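Local coordinates for post-proline cleaving enzyme (Rickettsia typhi, PDB 4HVT), which probably cleaves oligopeptides on the carboxyl side of proline residues, as a serine endopeptidase of the prolyl oligopeptidase family, at residues Gly561-Ser566 and Thr700-Ala705; Phe583-Cys588 and Asn704-Lys709. All coordinates share one frame; numbering follows the deposited sequence.

Contact 1. Residues Gly561-Ser566 and Thr700-Ala705; sequences GIKGGS and TFFANA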
loop_
_atom_site.group_PDB
_atom_site.type_symbol
_atom_site.label_atom_id
_atom_site.label_comp_id
_atom_site.label_asym_id
_atom_site.label_seq_id
_atom_site.Cartn_x
_atom_site.Cartn_y
_atom_site.Cartn_z
ATOM N N GLY A 561 -10.704 13.826 -16.473
ATOM C CA GLY A 561 -11.152 13.201 -15.235
ATOM C C GLY A 561 -9.999 12.970 -14.280
ATOM O O GLY A 561 -8.845 12.886 -14.677
ATOM N N ILE A 562 -10.345 13.003 -12.999
ATOM C CA ILE A 562 -9.369 12.887 -11.963
ATOM C C ILE A 562 -9.803 11.768 -11.018
ATOM O O ILE A 562 -10.988 11.548 -10.821
ATOM C CB ILE A 562 -9.136 14.201 -11.182
ATOM C CG1 ILE A 562 -10.433 14.748 -10.591
ATOM C CG2 ILE A 562 -8.448 15.230 -12.070
ATOM C CD1 ILE A 562 -10.171 15.904 -9.612
ATOM N N LYS A 563 -8.826 11.024 -10.526
ATOM C CA LYS A 563 -9.077 9.812 -9.710
ATOM C C LYS A 563 -8.079 9.705 -8.546
ATOM O O LYS A 563 -6.897 9.921 -8.748
ATOM C CB LYS A 563 -9.048 8.614 -10.665
ATOM C CG LYS A 563 -9.238 7.254 -10.057
ATOM C CD LYS A 563 -8.875 6.159 -11.086
ATOM C CE LYS A 563 -8.483 4.837 -10.441
ATOM N NZ LYS A 563 -7.203 4.862 -9.691
ATOM N N GLY A 564 -8.595 9.448 -7.344
ATOM C CA GLY A 564 -7.758 9.292 -6.139
ATOM C C GLY A 564 -8.497 8.535 -5.038
ATOM O O GLY A 564 -9.721 8.543 -4.954
ATOM N N GLY A 565 -7.745 7.793 -4.244
ATOM C CA GLY A 565 -8.280 6.912 -3.210
ATOM C C GLY A 565 -7.623 7.237 -1.875
ATOM O O GLY A 565 -6.478 7.553 -1.831
ATOM N N SER A 566 -8.350 7.057 -0.795
ATOM C CA SER A 566 -7.813 7.182 0.557
ATOM C C SER A 566 -7.408 8.655 0.744
ATOM O O SER A 566 -8.192 9.542 0.527
ATOM C CB SER A 566 -6.661 6.170 0.740
ATOM O OG SER A 566 -6.277 5.998 2.075
ATOM N N THR A 700 -16.734 2.331 -16.551
ATOM C CA THR A 700 -17.939 2.680 -17.278
ATOM C C THR A 700 -18.231 4.147 -16.984
ATOM O O THR A 700 -18.492 4.911 -17.916
ATOM C CB THR A 700 -19.111 1.743 -16.935
ATOM O OG1 THR A 700 -18.755 0.390 -17.271
ATOM C CG2 THR A 700 -20.376 2.165 -17.707
ATOM N N PHE A 701 -18.114 4.538 -15.710
ATOM C CA PHE A 701 -18.368 5.922 -15.291
ATOM C C PHE A 701 -17.483 6.900 -16.112
ATOM O O PHE A 701 -17.953 7.907 -16.624
ATOM C CB PHE A 701 -18.169 6.078 -13.754
ATOM C CG PHE A 701 -18.024 7.493 -13.301
ATOM C CD1 PHE A 701 -19.143 8.328 -13.168
ATOM C CD2 PHE A 701 -16.794 8.011 -13.014
ATOM C CE1 PHE A 701 -18.982 9.628 -12.727
ATOM C CE2 PHE A 701 -16.633 9.317 -12.611
ATOM C CZ PHE A 701 -17.729 10.125 -12.483
ATOM N N PHE A 702 -16.196 6.622 -16.209
ATOM C CA PHE A 702 -15.279 7.554 -16.853
ATOM C C PHE A 702 -15.450 7.530 -18.328
ATOM O O PHE A 702 -15.354 8.566 -18.978
ATOM C CB PHE A 702 -13.827 7.245 -16.459
ATOM C CG PHE A 702 -13.419 7.883 -15.154
ATOM C CD1 PHE A 702 -13.425 9.257 -15.037
ATOM C CD2 PHE A 702 -12.904 7.100 -14.093
ATOM C CE1 PHE A 702 -13.024 9.887 -13.869
ATOM C CE2 PHE A 702 -12.496 7.720 -12.940
ATOM C CZ PHE A 702 -12.569 9.117 -12.825
ATOM N N ALA A 703 -15.676 6.341 -18.877
ATOM C CA ALA A 703 -15.804 6.213 -20.331
ATOM C C ALA A 703 -17.034 6.992 -20.769
ATOM O O ALA A 703 -17.009 7.718 -21.796
ATOM C CB ALA A 703 -15.938 4.776 -20.722
ATOM N N ASN A 704 -18.103 6.881 -19.998
ATOM C CA ASN A 704 -19.339 7.568 -20.335
ATOM C C ASN A 704 -19.256 9.090 -20.103
ATOM O O ASN A 704 -19.749 9.877 -20.945
ATOM C CB ASN A 704 -20.477 6.952 -19.535
ATOM C CG ASN A 704 -21.805 7.601 -19.799
ATOM O OD1 ASN A 704 -22.556 7.236 -20.780
ATOM N ND2 ASN A 704 -22.142 8.563 -18.969
ATOM N N ALA A 705 -18.644 9.493 -18.990
ATOM C CA ALA A 705 -18.478 10.906 -18.645
ATOM C C ALA A 705 -17.553 11.678 -19.594
ATOM O O ALA A 705 -17.829 12.866 -19.922
ATOM C CB ALA A 705 -18.015 11.067 -17.184
#
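The carbonyl oxygen of Ile562 meets the ring edge of Phe702: the oxygen lies near the ring plane, 3.5 Å from Phe702 CZ, so the slightly positive rim of hydrogens faces it. The same oxygen accepts a backbone hydrogen bond from Ala587 on the next strand, and the aromatic edge therefore supplements a bond already made within the sheet. Strand 561-565 and helix 700-705 run nearly antiparallel, at 164°, with axes 10.3 Å apart, and Phe702 spans that gap. Its CG stands anti to the carbonyl carbon (chi1 -85°), which carries the long, flat side chain from the helix to the strand backbone. Gly561 suits its place because, lacking a side chain, it lets Phe702 CE1 come within 4.0 Å of its CA. Lys563 contributes only its root, CB at 4.2 Å from Phe702 CZ; the chain then runs out extended and bends at its last torsion, and NZ forms a salt bridge with Glu483. Over the centre of the Phe702 ring, CD2 of Phe701 sits 3.9 Å above the plane. Farther along, Gly564 and Ser566 fit the GxSxG nucleophile elbow, and the positive phi of Ser566 (65°) is consistent with the strained strand-to-helix turn of an alpha/beta-hydrolase.

Contact 2. Residues Phe583-Cys588 and Asn704-Lys709; sequences FGAVAC and NALKLK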
loop_
_atom_site.group_PDB
_atom_site.type_symbol
_atom_site.label_atom_id
_atom_site.label_comp_id
_atom_site.label_asym_id
_atom_site.label_seq_id
_atom_site.Cartn_x
_atom_site.Cartn_y
_atom_site.Cartn_z
ATOM N N PHE A 583 -12.266 20.415 -14.407
ATOM C CA PHE A 583 -12.512 18.960 -14.499
ATOM C C PHE A 583 -13.871 18.594 -15.009
ATOM O O PHE A 583 -14.873 19.365 -14.888
ATOM C CB PHE A 583 -12.326 18.294 -13.110
ATOM C CG PHE A 583 -11.113 18.742 -12.435
ATOM C CD1 PHE A 583 -9.868 18.300 -12.899
ATOM C CD2 PHE A 583 -11.173 19.580 -11.341
ATOM C CE1 PHE A 583 -8.694 18.716 -12.315
ATOM C CE2 PHE A 583 -9.997 20.024 -10.770
ATOM C CZ PHE A 583 -8.778 19.595 -11.226
ATOM N N GLY A 584 -13.922 17.452 -15.665
ATOM C CA GLY A 584 -15.170 16.931 -16.230
ATOM C C GLY A 584 -15.744 15.710 -15.507
ATOM O O GLY A 584 -16.932 15.387 -15.676
ATOM N N ALA A 585 -14.918 15.017 -14.732
ATOM C CA ALA A 585 -15.335 13.848 -13.954
ATOM C C ALA A 585 -14.318 13.547 -12.825
ATOM O O ALA A 585 -13.124 13.896 -12.887
ATOM C CB ALA A 585 -15.493 12.616 -14.834
ATOM N N VAL A 586 -14.872 13.008 -11.771
ATOM C CA VAL A 586 -14.113 12.696 -10.577
ATOM C C VAL A 586 -14.488 11.308 -10.026
ATOM O O VAL A 586 -15.657 10.956 -9.963
ATOM C CB VAL A 586 -14.394 13.716 -9.477
ATOM C CG1 VAL A 586 -13.510 13.457 -8.271
ATOM C CG2 VAL A 586 -14.171 15.163 -9.918
ATOM N N ALA A 587 -13.492 10.540 -9.593
ATOM C CA ALA A 587 -13.720 9.340 -8.771
ATOM C C ALA A 587 -12.987 9.516 -7.434
ATOM O O ALA A 587 -11.793 9.713 -7.399
ATOM C CB ALA A 587 -13.299 8.086 -9.507
ATOM N N CYS A 588 -13.784 9.584 -6.366
ATOM C CA CYS A 588 -13.373 9.797 -5.002
ATOM C C CYS A 588 -13.540 8.461 -4.292
ATOM O O CYS A 588 -14.653 8.071 -3.895
ATOM C CB CYS A 588 -14.279 10.848 -4.440
ATOM S SG CYS A 588 -13.853 11.361 -2.771
ATOM N N ASN A 704 -18.103 6.881 -19.998
ATOM C CA ASN A 704 -19.339 7.568 -20.335
ATOM C C ASN A 704 -19.256 9.090 -20.103
ATOM O O ASN A 704 -19.749 9.877 -20.945
ATOM C CB ASN A 704 -20.477 6.952 -19.535
ATOM C CG ASN A 704 -21.805 7.601 -19.799
ATOM O OD1 ASN A 704 -22.556 7.236 -20.780
ATOM N ND2 ASN A 704 -22.142 8.563 -18.969
ATOM N N ALA A 705 -18.644 9.493 -18.990
ATOM C CA ALA A 705 -18.478 10.906 -18.645
ATOM C C ALA A 705 -17.553 11.678 -19.594
ATOM O O ALA A 705 -17.829 12.866 -19.922
ATOM C CB ALA A 705 -18.015 11.067 -17.184
ATOM N N LEU A 706 -16.514 11.013 -20.099
ATOM C CA LEU A 706 -15.452 11.706 -20.814
ATOM C C LEU A 706 -15.467 11.358 -22.263
ATOM O O LEU A 706 -14.546 11.744 -22.984
ATOM C CB LEU A 706 -14.087 11.354 -20.182
ATOM C CG LEU A 706 -13.979 11.605 -18.669
ATOM C CD1 LEU A 706 -12.636 11.135 -18.099
ATOM C CD2 LEU A 706 -14.214 13.062 -18.283
ATOM N N LYS A 707 -16.432 10.521 -22.670
ATOM C CA LYS A 707 -16.657 10.201 -24.091
ATOM C C LYS A 707 -15.523 9.391 -24.717
ATOM O O LYS A 707 -15.101 9.695 -25.825
ATOM C CB LYS A 707 -16.950 11.506 -24.878
ATOM N N LEU A 708 -15.049 8.381 -24.001
ATOM C CA LEU A 708 -14.077 7.421 -24.527
ATOM C C LEU A 708 -14.744 6.656 -25.669
ATOM O O LEU A 708 -15.854 6.147 -25.499
ATOM C CB LEU A 708 -13.655 6.441 -23.450
ATOM C CG LEU A 708 -12.449 5.552 -23.756
ATOM C CD1 LEU A 708 -11.115 6.229 -23.477
ATOM C CD2 LEU A 708 -12.536 4.309 -22.875
ATOM N N LYS A 709 -14.057 6.590 -26.807
ATOM C CA LYS A 709 -14.540 5.901 -27.990
ATOM C C LYS A 709 -14.202 4.431 -27.864
ATOM O O LYS A 709 -13.097 4.026 -28.217
ATOM C CB LYS A 709 -13.843 6.503 -29.212
#
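The backbones pair in reverse order, Ala585 with Ala705 and Gly584 with Leu706, their CA atoms 6.4 Å and 7.0 Å apart respectively. Here the start of an interior strand in the alpha/beta-hydrolase sheet meets the end of the C-terminal helix 688-706. Small residues permit so near a pass: the two alanine methyls point at each other, with Ala585 CB 3.8 Å from Ala705 CB, and Gly584 adds no side chain of its own. Ala585 also touches Phe701 and Phe702, so the end of the helix offers its short methyl several apolar neighbours. Leu706 brings the larger branched group. Its CB is not aimed straight at the strand, but with CG beside the backbone N (chi1 -54°) and chi2 extended at 176°, the CD2 branch reaches across. The side-chain contacts are apolar, no hydrogen bond joins the segments, and Leu706 also packs on Pro479. Just beyond, Lys707 takes a positive phi (68°) and turns the chain out of the helix. The methyl CD2 of Leu706 thus lies 3.7 Å from Ala585 CB while also touching the adjoining peptide, 4.1 Å from Gly584 C.

From the N-terminal side, strand 560-565 comes first, helix 567-578 carries the chain over to the neighbouring parallel strand 585-589, and helix 688-706 arrives about a hundred residues later. Contact 1 closes the loop from 561-566 to 700-705, and contact 2 the loop from 583-588 to 704-709. Because contact 2 both starts and finishes later, the loops cross, and their second segments overlap at Asn704 and Ala705. Across the sheet the two contacts are joined by a probable hydrogen bond, Ile562 N to Ala585 O at 2.9 Å. Together they fix one C-terminal helix to two adjacent strands; helices 567-578 and 688-706 both pack against strand 585-589, through Val586 and Ala585 respectively.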